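Local coordinates for protein ribonuclease T2 (Homo sapiens, PDB 3T0O) that cleaves single-stranded RNA, preferentially between purine and uridine residues, and so helps degrade microbial RNA for sensing by TLR8 in innate immunity, at residues A[66-71]-A[117-122]; A[142-147]-A[170-175]; A[71-76]-A[109-114]. One frame throughout, in Å; residues are numbered along the deposited sequence.

Contact 1 of 3, residues A[66-71]-A[117-122]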
loop_
_atom_site.group_PDB
_atom_site.type_symbol
_atom_site.label_atom_id
_atom_site.label_comp_id
_atom_site.label_asym_id
_atom_site.label_seq_id
_atom_site.Cartn_x
_atom_site.Cartn_y
_atom_site.Cartn_z
ATOM N N LEU A 66 -8.278 -10.137 -11.527
ATOM C CA LEU A 66 -8.213 -8.796 -12.127
ATOM C C LEU A 66 -9.312 -7.839 -11.635
ATOM O O LEU A 66 -9.045 -6.703 -11.360
ATOM C CB LEU A 66 -8.047 -8.827 -13.647
ATOM C CG LEU A 66 -6.692 -9.464 -14.019
ATOM C CD1 LEU A 66 -6.626 -9.613 -15.534
ATOM C CD2 LEU A 66 -5.478 -8.748 -13.397
ATOM N N PRO A 67 -10.546 -8.303 -11.425
ATOM C CA PRO A 67 -11.459 -7.329 -10.934
ATOM C C PRO A 67 -11.073 -6.771 -9.581
ATOM O O PRO A 67 -11.212 -5.586 -9.382
ATOM C CB PRO A 67 -12.793 -8.102 -10.879
ATOM C CG PRO A 67 -12.636 -9.089 -12.016
ATOM C CD PRO A 67 -11.214 -9.508 -11.946
ATOM N N GLU A 68 -10.619 -7.603 -8.661
ATOM C CA GLU A 68 -10.152 -7.132 -7.379
ATOM C C GLU A 68 -8.896 -6.291 -7.511
ATOM O O GLU A 68 -8.727 -5.281 -6.793
ATOM C CB GLU A 68 -9.858 -8.265 -6.442
ATOM C CG GLU A 68 -11.111 -8.859 -5.812
ATOM C CD GLU A 68 -10.705 -9.903 -4.788
ATOM O OE1 GLU A 68 -10.862 -11.097 -5.108
ATOM O OE2 GLU A 68 -10.177 -9.512 -3.714
ATOM N N MET A 69 -7.983 -6.703 -8.382
ATOM C CA MET A 69 -6.764 -5.887 -8.592
ATOM C C MET A 69 -7.110 -4.506 -9.141
ATOM O O MET A 69 -6.477 -3.516 -8.746
ATOM C CB MET A 69 -5.741 -6.526 -9.544
ATOM C CG MET A 69 -5.376 -7.900 -9.217
ATOM S SD MET A 69 -4.020 -7.822 -8.056
ATOM C CE MET A 69 -2.761 -7.059 -9.035
ATOM N N ARG A 70 -8.075 -4.401 -10.086
ATOM C CA ARG A 70 -8.446 -3.068 -10.536
ATOM C C ARG A 70 -9.040 -2.224 -9.440
ATOM O O ARG A 70 -8.815 -0.995 -9.414
ATOM C CB ARG A 70 -9.416 -3.137 -11.741
ATOM C CG ARG A 70 -8.698 -3.764 -12.970
ATOM C CD ARG A 70 -9.623 -3.815 -14.216
ATOM N NE ARG A 70 -10.856 -4.519 -13.957
ATOM C CZ ARG A 70 -11.164 -5.709 -14.469
ATOM N NH1 ARG A 70 -10.305 -6.356 -15.255
ATOM N NH2 ARG A 70 -12.329 -6.253 -14.155
ATOM N N ALA A 71 -9.861 -2.851 -8.568
ATOM C CA ALA A 71 -10.546 -2.069 -7.523
ATOM C C ALA A 71 -9.614 -1.691 -6.377
ATOM O O ALA A 71 -9.674 -0.575 -5.884
ATOM C CB ALA A 71 -11.663 -2.864 -6.936
ATOM N N LEU A 117 -4.874 -10.100 2.347
ATOM C CA LEU A 117 -4.368 -9.327 3.491
ATOM C C LEU A 117 -4.967 -7.940 3.495
ATOM O O LEU A 117 -5.320 -7.400 4.552
ATOM C CB LEU A 117 -2.829 -9.196 3.338
ATOM C CG LEU A 117 -2.193 -10.527 3.679
ATOM C CD1 LEU A 117 -0.732 -10.391 3.301
ATOM C CD2 LEU A 117 -2.286 -10.741 5.221
ATOM N N TYR A 118 -5.108 -7.340 2.302
ATOM C CA TYR A 118 -5.721 -6.007 2.260
ATOM C C TYR A 118 -7.169 -6.072 2.828
ATOM O O TYR A 118 -7.545 -5.188 3.585
ATOM C CB TYR A 118 -5.829 -5.658 0.765
ATOM C CG TYR A 118 -6.580 -4.356 0.476
ATOM C CD1 TYR A 118 -5.995 -3.141 0.760
ATOM C CD2 TYR A 118 -7.836 -4.404 -0.075
ATOM C CE1 TYR A 118 -6.709 -1.951 0.439
ATOM C CE2 TYR A 118 -8.562 -3.246 -0.401
ATOM C CZ TYR A 118 -7.958 -2.037 -0.143
ATOM O OH TYR A 118 -8.719 -0.916 -0.476
ATOM N N ARG A 119 -7.924 -7.100 2.478
ATOM C CA ARG A 119 -9.304 -7.276 2.956
ATOM C C ARG A 119 -9.365 -7.500 4.458
ATOM O O ARG A 119 -10.297 -7.037 5.137
ATOM C CB ARG A 119 -9.963 -8.484 2.225
ATOM C CG ARG A 119 -10.086 -8.258 0.703
ATOM C CD ARG A 119 -10.933 -9.321 -0.046
ATOM N NE ARG A 119 -10.526 -10.701 0.215
ATOM C CZ ARG A 119 -9.832 -11.488 -0.606
ATOM N NH1 ARG A 119 -9.391 -11.070 -1.782
ATOM N NH2 ARG A 119 -9.567 -12.730 -0.227
ATOM N N GLU A 120 -8.423 -8.321 4.954
ATOM C CA GLU A 120 -8.416 -8.706 6.351
ATOM C C GLU A 120 -7.959 -7.514 7.175
ATOM O O GLU A 120 -8.489 -7.255 8.283
ATOM C CB GLU A 120 -7.488 -9.904 6.566
ATOM C CG GLU A 120 -8.079 -11.163 5.956
ATOM C CD GLU A 120 -7.172 -12.351 6.079
ATOM O OE1 GLU A 120 -6.032 -12.241 6.583
ATOM O OE2 GLU A 120 -7.652 -13.412 5.679
ATOM N N LEU A 121 -6.996 -6.753 6.675
ATOM C CA LEU A 121 -6.598 -5.630 7.465
ATOM C C LEU A 121 -7.666 -4.534 7.499
ATOM O O LEU A 121 -7.931 -3.863 8.529
ATOM C CB LEU A 121 -5.328 -5.031 6.873
ATOM C CG LEU A 121 -4.195 -6.034 7.086
ATOM C CD1 LEU A 121 -3.010 -5.533 6.219
ATOM C CD2 LEU A 121 -3.747 -6.153 8.579
ATOM N N ASP A 122 -8.355 -4.376 6.336
ATOM C CA ASP A 122 -9.386 -3.342 6.210
ATOM C C ASP A 122 -9.073 -2.008 6.848
ATOM O O ASP A 122 -9.820 -1.502 7.691
ATOM C CB ASP A 122 -10.750 -3.870 6.591
ATOM C CG ASP A 122 -11.887 -3.006 5.952
ATOM O OD1 ASP A 122 -11.565 -2.005 5.258
ATOM O OD2 ASP A 122 -13.033 -3.423 6.193
#
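E68 on helix 66-72 and R119 on helix 107-121 mark the closest backbone approach of the two segments, with their CA atoms still 10.4 Å apart. Across that distance runs an interhelical salt bridge at the surface of the RNase T2 fold. Both side chains set out toward the opposite segment, and the two then cross at about a right angle. E68 reaches out with an extended chain (chi2 -175°), while R119 is bent at chi3 (-52°), a turn that presents NH1 to the carboxylate. Only one oxygen is engaged: E68 OE2 lies 2.6 Å from R119 NH1, at the edge of the guanidinium and near its plane. The other oxygen, E68 OE1, stays 3.6 Å from R119 NH1, so this is a single-atom grip and not a paired, two-bond one. The carboxylate and guanidinium planes are turned 54° apart, and the N-H to acceptor angle is poor, which makes the hydrogen-bonding part weak despite the short separation. R119 was deposited in two conformers; the geometry described is that of one.

Beneath this polar link the same two helices meet again: M69 packs on L115 and F111, and the E68 side chain also touches L115. Y118, one residue before R119, turns inward and hydrogen-bonds through its hydroxyl to the backbone oxygen of W38. Where the R119 chain curls round to the carboxylate, its CD comes to 3.7 Å from E68 OE2.

Contact 2 of 3, residues A[142-147]-A[170-175]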
loop_
_atom_site.group_PDB
_atom_site.type_symbol
_atom_site.label_atom_id
_atom_site.label_comp_id
_atom_site.label_asym_id
_atom_site.label_seq_id
_atom_site.Cartn_x
_atom_site.Cartn_y
_atom_site.Cartn_z
ATOM N N ALA A 142 -0.085 11.694 15.286
ATOM C CA ALA A 142 -0.361 10.738 16.394
ATOM C C ALA A 142 -1.769 10.201 16.336
ATOM O O ALA A 142 -2.024 9.089 16.813
ATOM C CB ALA A 142 -0.124 11.432 17.744
ATOM N N ASP A 143 -2.676 10.934 15.702
ATOM C CA ASP A 143 -4.046 10.379 15.597
ATOM C C ASP A 143 -4.020 9.083 14.821
ATOM O O ASP A 143 -4.654 8.070 15.235
ATOM C CB ASP A 143 -4.979 11.362 14.882
ATOM C CG ASP A 143 -5.181 12.630 15.662
ATOM O OD1 ASP A 143 -5.075 12.631 16.941
ATOM O OD2 ASP A 143 -5.474 13.656 15.002
ATOM N N PHE A 144 -3.286 9.070 13.716
ATOM C CA PHE A 144 -3.174 7.896 12.918
ATOM C C PHE A 144 -2.312 6.864 13.633
ATOM O O PHE A 144 -2.671 5.740 13.742
ATOM C CB PHE A 144 -2.499 8.228 11.615
ATOM C CG PHE A 144 -3.371 8.939 10.685
ATOM C CD1 PHE A 144 -4.068 8.241 9.697
ATOM C CD2 PHE A 144 -3.436 10.358 10.719
ATOM C CE1 PHE A 144 -4.849 8.946 8.834
ATOM C CE2 PHE A 144 -4.215 11.058 9.823
ATOM C CZ PHE A 144 -4.942 10.324 8.877
ATOM N N LYS A 145 -1.133 7.281 14.106
ATOM C CA LYS A 145 -0.230 6.281 14.642
ATOM C C LYS A 145 -0.794 5.587 15.853
ATOM O O LYS A 145 -0.758 4.333 15.958
ATOM C CB LYS A 145 1.132 6.925 14.918
ATOM C CG LYS A 145 2.196 5.885 14.847
ATOM C CD LYS A 145 3.574 6.508 14.947
ATOM C CE LYS A 145 3.993 7.069 13.593
ATOM N NZ LYS A 145 5.367 7.674 13.628
ATOM N N ASP A 146 -1.367 6.339 16.757
ATOM C CA ASP A 146 -1.784 5.743 18.013
ATOM C C ASP A 146 -3.022 4.912 17.790
ATOM O O ASP A 146 -3.141 3.820 18.354
ATOM C CB ASP A 146 -1.998 6.802 19.075
ATOM C CG ASP A 146 -0.715 7.470 19.474
ATOM O OD1 ASP A 146 0.388 6.922 19.211
ATOM O OD2 ASP A 146 -0.798 8.555 20.048
ATOM N N ALA A 147 -3.915 5.376 16.962
ATOM C CA ALA A 147 -5.144 4.615 16.737
ATOM C C ALA A 147 -4.857 3.333 15.931
ATOM O O ALA A 147 -5.411 2.285 16.285
ATOM C CB ALA A 147 -6.174 5.500 16.117
ATOM N N GLN A 170 2.491 18.897 5.736
ATOM C CA GLN A 170 2.681 17.588 5.078
ATOM C C GLN A 170 1.314 16.920 4.836
ATOM O O GLN A 170 0.343 17.132 5.549
ATOM C CB GLN A 170 3.566 16.713 5.933
ATOM C CG GLN A 170 2.899 16.369 7.288
ATOM C CD GLN A 170 3.762 15.726 8.301
ATOM O OE1 GLN A 170 4.867 15.232 8.014
ATOM N NE2 GLN A 170 3.285 15.775 9.516
ATOM N N THR A 171 1.324 16.044 3.848
ATOM C CA THR A 171 0.121 15.358 3.457
ATOM C C THR A 171 0.313 13.850 3.607
ATOM O O THR A 171 1.280 13.307 3.065
ATOM C CB THR A 171 -0.126 15.657 2.011
ATOM O OG1 THR A 171 -0.080 17.092 1.816
ATOM C CG2 THR A 171 -1.518 15.114 1.655
ATOM N N ILE A 172 -0.590 13.178 4.333
ATOM C CA ILE A 172 -0.422 11.711 4.517
ATOM C C ILE A 172 -0.616 11.019 3.202
ATOM O O ILE A 172 -1.577 11.306 2.505
ATOM C CB ILE A 172 -1.320 11.178 5.626
ATOM C CG1 ILE A 172 -0.976 9.693 5.898
ATOM C CG2 ILE A 172 -2.848 11.238 5.239
ATOM C CD1 ILE A 172 -1.788 9.133 7.107
ATOM N N GLY A 173 0.266 10.049 2.940
ATOM C CA GLY A 173 0.259 9.341 1.638
ATOM C C GLY A 173 0.270 7.835 1.787
ATOM O O GLY A 173 -0.234 7.192 0.903
ATOM N N GLN A 174 0.919 7.309 2.837
ATOM C CA GLN A 174 1.189 5.834 2.774
ATOM C C GLN A 174 1.263 5.281 4.175
ATOM O O GLN A 174 1.823 5.926 5.046
ATOM C CB GLN A 174 2.486 5.624 1.953
ATOM C CG GLN A 174 2.838 4.132 1.780
ATOM C CD GLN A 174 3.784 4.020 0.562
ATOM O OE1 GLN A 174 3.288 3.882 -0.539
ATOM N NE2 GLN A 174 5.052 3.983 0.819
ATOM N N ILE A 175 0.657 4.106 4.380
ATOM C CA ILE A 175 0.676 3.465 5.694
ATOM C C ILE A 175 1.205 2.080 5.490
ATOM O O ILE A 175 0.746 1.358 4.585
ATOM C CB ILE A 175 -0.696 3.459 6.250
ATOM C CG1 ILE A 175 -1.139 4.918 6.600
ATOM C CG2 ILE A 175 -0.793 2.453 7.450
ATOM C CD1 ILE A 175 -2.637 5.005 7.064
#
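The ring of F144 takes I172 on one of its faces, where CD1 stands 3.6 Å from the ring centroid and 15° off the normal, a CH-pi contact over the face, shifted toward the CD1-CE1 side. I175 approaches the same ring obliquely, more loosely, with its CD1 4.4 Å from F144 CD1, and Y224 meets it edge-to-face. In the RNase T2 fold this is helix 141-152 packing against strand 171-180 of the main antiparallel sheet, with F144 the one residue of 142-147 that touches 170-175.

F144 and I172 come from opposite directions, and the methyl ends up lying on the ring face. I172 has its CG1 anti to the backbone N (chi1 -173°), and the chain continues extended to CD1, which brings the methyl onto the ring.

That I172 and I175, three apart in sequence, both point toward the helix follows from a classic beta bulge: G173 and Q174 together face Q159 of strand 157-161, and the extra residue resets the alternation. Q174 OE1 is hydrogen-bonded to ND1 of H41, a predicted active-site residue. I158 and V222 also pack against F144 and I172. The closest carbons are F144 CE1 and I172 CD1, at 3.5 Å.

Contact 3 of 3, residues A[71-76]-A[109-114]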
loop_
_atom_site.group_PDB
_atom_site.type_symbol
_atom_site.label_atom_id
_atom_site.label_comp_id
_atom_site.label_asym_id
_atom_site.label_seq_id
_atom_site.Cartn_x
_atom_site.Cartn_y
_atom_site.Cartn_z
ATOM N N ALA A 71 -9.861 -2.851 -8.568
ATOM C CA ALA A 71 -10.546 -2.069 -7.523
ATOM C C ALA A 71 -9.614 -1.691 -6.377
ATOM O O ALA A 71 -9.674 -0.575 -5.884
ATOM C CB ALA A 71 -11.663 -2.864 -6.936
ATOM N N TYR A 72 -8.736 -2.619 -6.023
ATOM C CA TYR A 72 -7.992 -2.427 -4.777
ATOM C C TYR A 72 -6.542 -2.200 -5.051
ATOM O O TYR A 72 -5.809 -1.793 -4.114
ATOM C CB TYR A 72 -8.113 -3.744 -3.924
ATOM C CG TYR A 72 -9.506 -4.120 -3.511
ATOM C CD1 TYR A 72 -10.455 -3.167 -3.320
ATOM C CD2 TYR A 72 -9.822 -5.455 -3.381
ATOM C CE1 TYR A 72 -11.798 -3.551 -2.962
ATOM C CE2 TYR A 72 -11.124 -5.854 -3.058
ATOM C CZ TYR A 72 -12.075 -4.882 -2.854
ATOM O OH TYR A 72 -13.375 -5.283 -2.473
ATOM N N TRP A 73 -6.070 -2.461 -6.262
ATOM C CA TRP A 73 -4.642 -2.307 -6.546
ATOM C C TRP A 73 -4.479 -1.450 -7.809
ATOM O O TRP A 73 -3.679 -1.733 -8.691
ATOM C CB TRP A 73 -4.029 -3.690 -6.693
ATOM C CG TRP A 73 -2.566 -3.763 -6.368
ATOM C CD1 TRP A 73 -1.601 -2.809 -6.572
ATOM C CD2 TRP A 73 -1.904 -4.932 -5.876
ATOM N NE1 TRP A 73 -0.347 -3.303 -6.149
ATOM C CE2 TRP A 73 -0.529 -4.613 -5.738
ATOM C CE3 TRP A 73 -2.376 -6.197 -5.461
ATOM C CZ2 TRP A 73 0.434 -5.584 -5.220
ATOM C CZ3 TRP A 73 -1.421 -7.122 -4.952
ATOM C CH2 TRP A 73 -0.076 -6.781 -4.823
ATOM N N PRO A 74 -5.168 -0.316 -7.871
ATOM C CA PRO A 74 -5.057 0.488 -9.092
ATOM C C PRO A 74 -3.746 1.242 -9.181
ATOM O O PRO A 74 -3.052 1.404 -8.166
ATOM C CB PRO A 74 -6.169 1.558 -8.911
ATOM C CG PRO A 74 -6.257 1.754 -7.383
ATOM C CD PRO A 74 -6.118 0.281 -6.886
ATOM N N ASP A 75 -3.400 1.665 -10.403
ATOM C CA ASP A 75 -2.176 2.417 -10.589
ATOM C C ASP A 75 -2.418 3.860 -10.310
ATOM O O ASP A 75 -2.930 4.582 -11.129
ATOM C CB ASP A 75 -1.674 2.214 -11.999
ATOM C CG ASP A 75 -0.396 2.978 -12.280
ATOM O OD1 ASP A 75 0.065 3.710 -11.382
ATOM O OD2 ASP A 75 0.133 2.860 -13.422
ATOM N N VAL A 76 -2.093 4.259 -9.093
ATOM C CA VAL A 76 -2.303 5.656 -8.675
ATOM C C VAL A 76 -1.012 6.374 -8.426
ATOM O O VAL A 76 -1.030 7.437 -7.772
ATOM C CB VAL A 76 -3.233 5.700 -7.440
ATOM C CG1 VAL A 76 -4.618 5.170 -7.839
ATOM C CG2 VAL A 76 -2.642 4.923 -6.246
ATOM N N LYS A 109 -0.542 -16.803 -6.170
ATOM C CA LYS A 109 -0.577 -16.903 -4.712
ATOM C C LYS A 109 -0.117 -15.600 -4.088
ATOM O O LYS A 109 -0.736 -15.128 -3.137
ATOM C CB LYS A 109 0.293 -18.079 -4.238
ATOM C CG LYS A 109 -0.430 -19.389 -4.426
ATOM C CD LYS A 109 0.539 -20.598 -4.285
ATOM C CE LYS A 109 0.961 -20.777 -2.844
ATOM N NZ LYS A 109 1.754 -22.126 -2.808
ATOM N N TYR A 110 0.945 -15.000 -4.624
ATOM C CA TYR A 110 1.409 -13.736 -4.131
ATOM C C TYR A 110 0.354 -12.630 -4.276
ATOM O O TYR A 110 0.049 -11.916 -3.332
ATOM C CB TYR A 110 2.678 -13.372 -4.944
ATOM C CG TYR A 110 3.162 -11.984 -4.682
ATOM C CD1 TYR A 110 3.822 -11.691 -3.504
ATOM C CD2 TYR A 110 2.941 -10.963 -5.596
ATOM C CE1 TYR A 110 4.297 -10.402 -3.242
ATOM C CE2 TYR A 110 3.416 -9.687 -5.328
ATOM C CZ TYR A 110 4.131 -9.460 -4.157
ATOM O OH TYR A 110 4.607 -8.178 -3.877
ATOM N N PHE A 111 -0.134 -12.424 -5.496
ATOM C CA PHE A 111 -1.107 -11.377 -5.642
ATOM C C PHE A 111 -2.399 -11.720 -4.900
ATOM O O PHE A 111 -3.003 -10.799 -4.313
ATOM C CB PHE A 111 -1.374 -11.112 -7.134
ATOM C CG PHE A 111 -0.292 -10.343 -7.780
ATOM C CD1 PHE A 111 -0.235 -8.966 -7.648
ATOM C CD2 PHE A 111 0.637 -10.969 -8.602
ATOM C CE1 PHE A 111 0.796 -8.251 -8.302
ATOM C CE2 PHE A 111 1.657 -10.280 -9.221
ATOM C CZ PHE A 111 1.741 -8.930 -9.093
ATOM N N GLY A 112 -2.783 -13.001 -4.851
ATOM C CA GLY A 112 -4.026 -13.336 -4.195
ATOM C C GLY A 112 -3.893 -13.123 -2.705
ATOM O O GLY A 112 -4.857 -12.659 -2.052
ATOM N N ARG A 113 -2.725 -13.464 -2.154
ATOM C CA ARG A 113 -2.540 -13.288 -0.711
ATOM C C ARG A 113 -2.491 -11.838 -0.346
ATOM O O ARG A 113 -2.976 -11.411 0.701
ATOM C CB ARG A 113 -1.285 -14.056 -0.201
ATOM C CG ARG A 113 -1.004 -13.896 1.264
ATOM C CD ARG A 113 -2.159 -14.466 2.137
ATOM N NE ARG A 113 -1.727 -14.525 3.528
ATOM C CZ ARG A 113 -2.550 -14.477 4.567
ATOM N NH1 ARG A 113 -3.855 -14.354 4.363
ATOM N NH2 ARG A 113 -2.071 -14.513 5.794
ATOM N N SER A 114 -1.884 -11.029 -1.224
ATOM C CA SER A 114 -1.842 -9.609 -1.037
ATOM C C SER A 114 -3.220 -9.028 -0.964
ATOM O O SER A 114 -3.544 -8.248 -0.071
ATOM C CB SER A 114 -1.069 -8.970 -2.196
ATOM O OG SER A 114 0.289 -9.398 -2.094
#
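The indole of W73 and the phenyl ring of F111 lean together at an intermediate tilt, their planes 53° apart and the centroid of the six-membered indole ring 5.2 Å from that of the phenyl, so the pair is neither a stack nor a true edge-to-face contact. F111 CE1 sits over one face of the indole, near its rim, while W73 CZ3 lies at the edge of the phenyl ring, 3.5 Å from F111 CD1. The side chains themselves cross at about a right angle. W73 is the first residue to leave helix 66-72, and its CG, anti to the backbone N (chi1 -154°), lays the six-membered ring against F111 and S114.

S114, one turn along from F111, closes on the same corner of the indole from an oblique direction: its CB is 3.3 Å from W73 CZ3, a tight fit. The hydroxyl is turned back along its own helix, where S114 OG donates to Y110 O over 2.8 Å. S114 N uses that carbonyl too, and the two donors reach it from opposite faces of its plane.

The polar end of the indole is held elsewhere, NE1 giving a hydrogen bond to the backbone oxygen of H41, while W73 O accepts from W87 NE1. With the hydroxyl of S114 thus occupied, the helix offers W73 mainly carbon. The indole is therefore gripped by apolar packing at one end and a hydrogen bond at the other, which probably holds it in place beside E90 and H41, two of the probable catalytic residues.

Contacts 1 and 3 join the same two helices, 66-72 and 107-121, and are in effect neighbouring stations of one interface: their centres are 6 Å apart, they share A71, and Y118 CE2 of contact 1 lies 3.4 Å from Y72 CG of contact 3. Contact 1 is the solvent-facing station, contact 3 the buried one. Contact 2 stands apart, its centre about 21 Å from that of contact 1 and about 22 Å from that of contact 3, across the chain's centre from the latter. The probable active site lies nearer to contact 3 than to contact 2: the side chain of W73 is about 4 Å from that of E90 and 6 Å from that of H41, while the side chain of I175 is about 9 Å from that of H41.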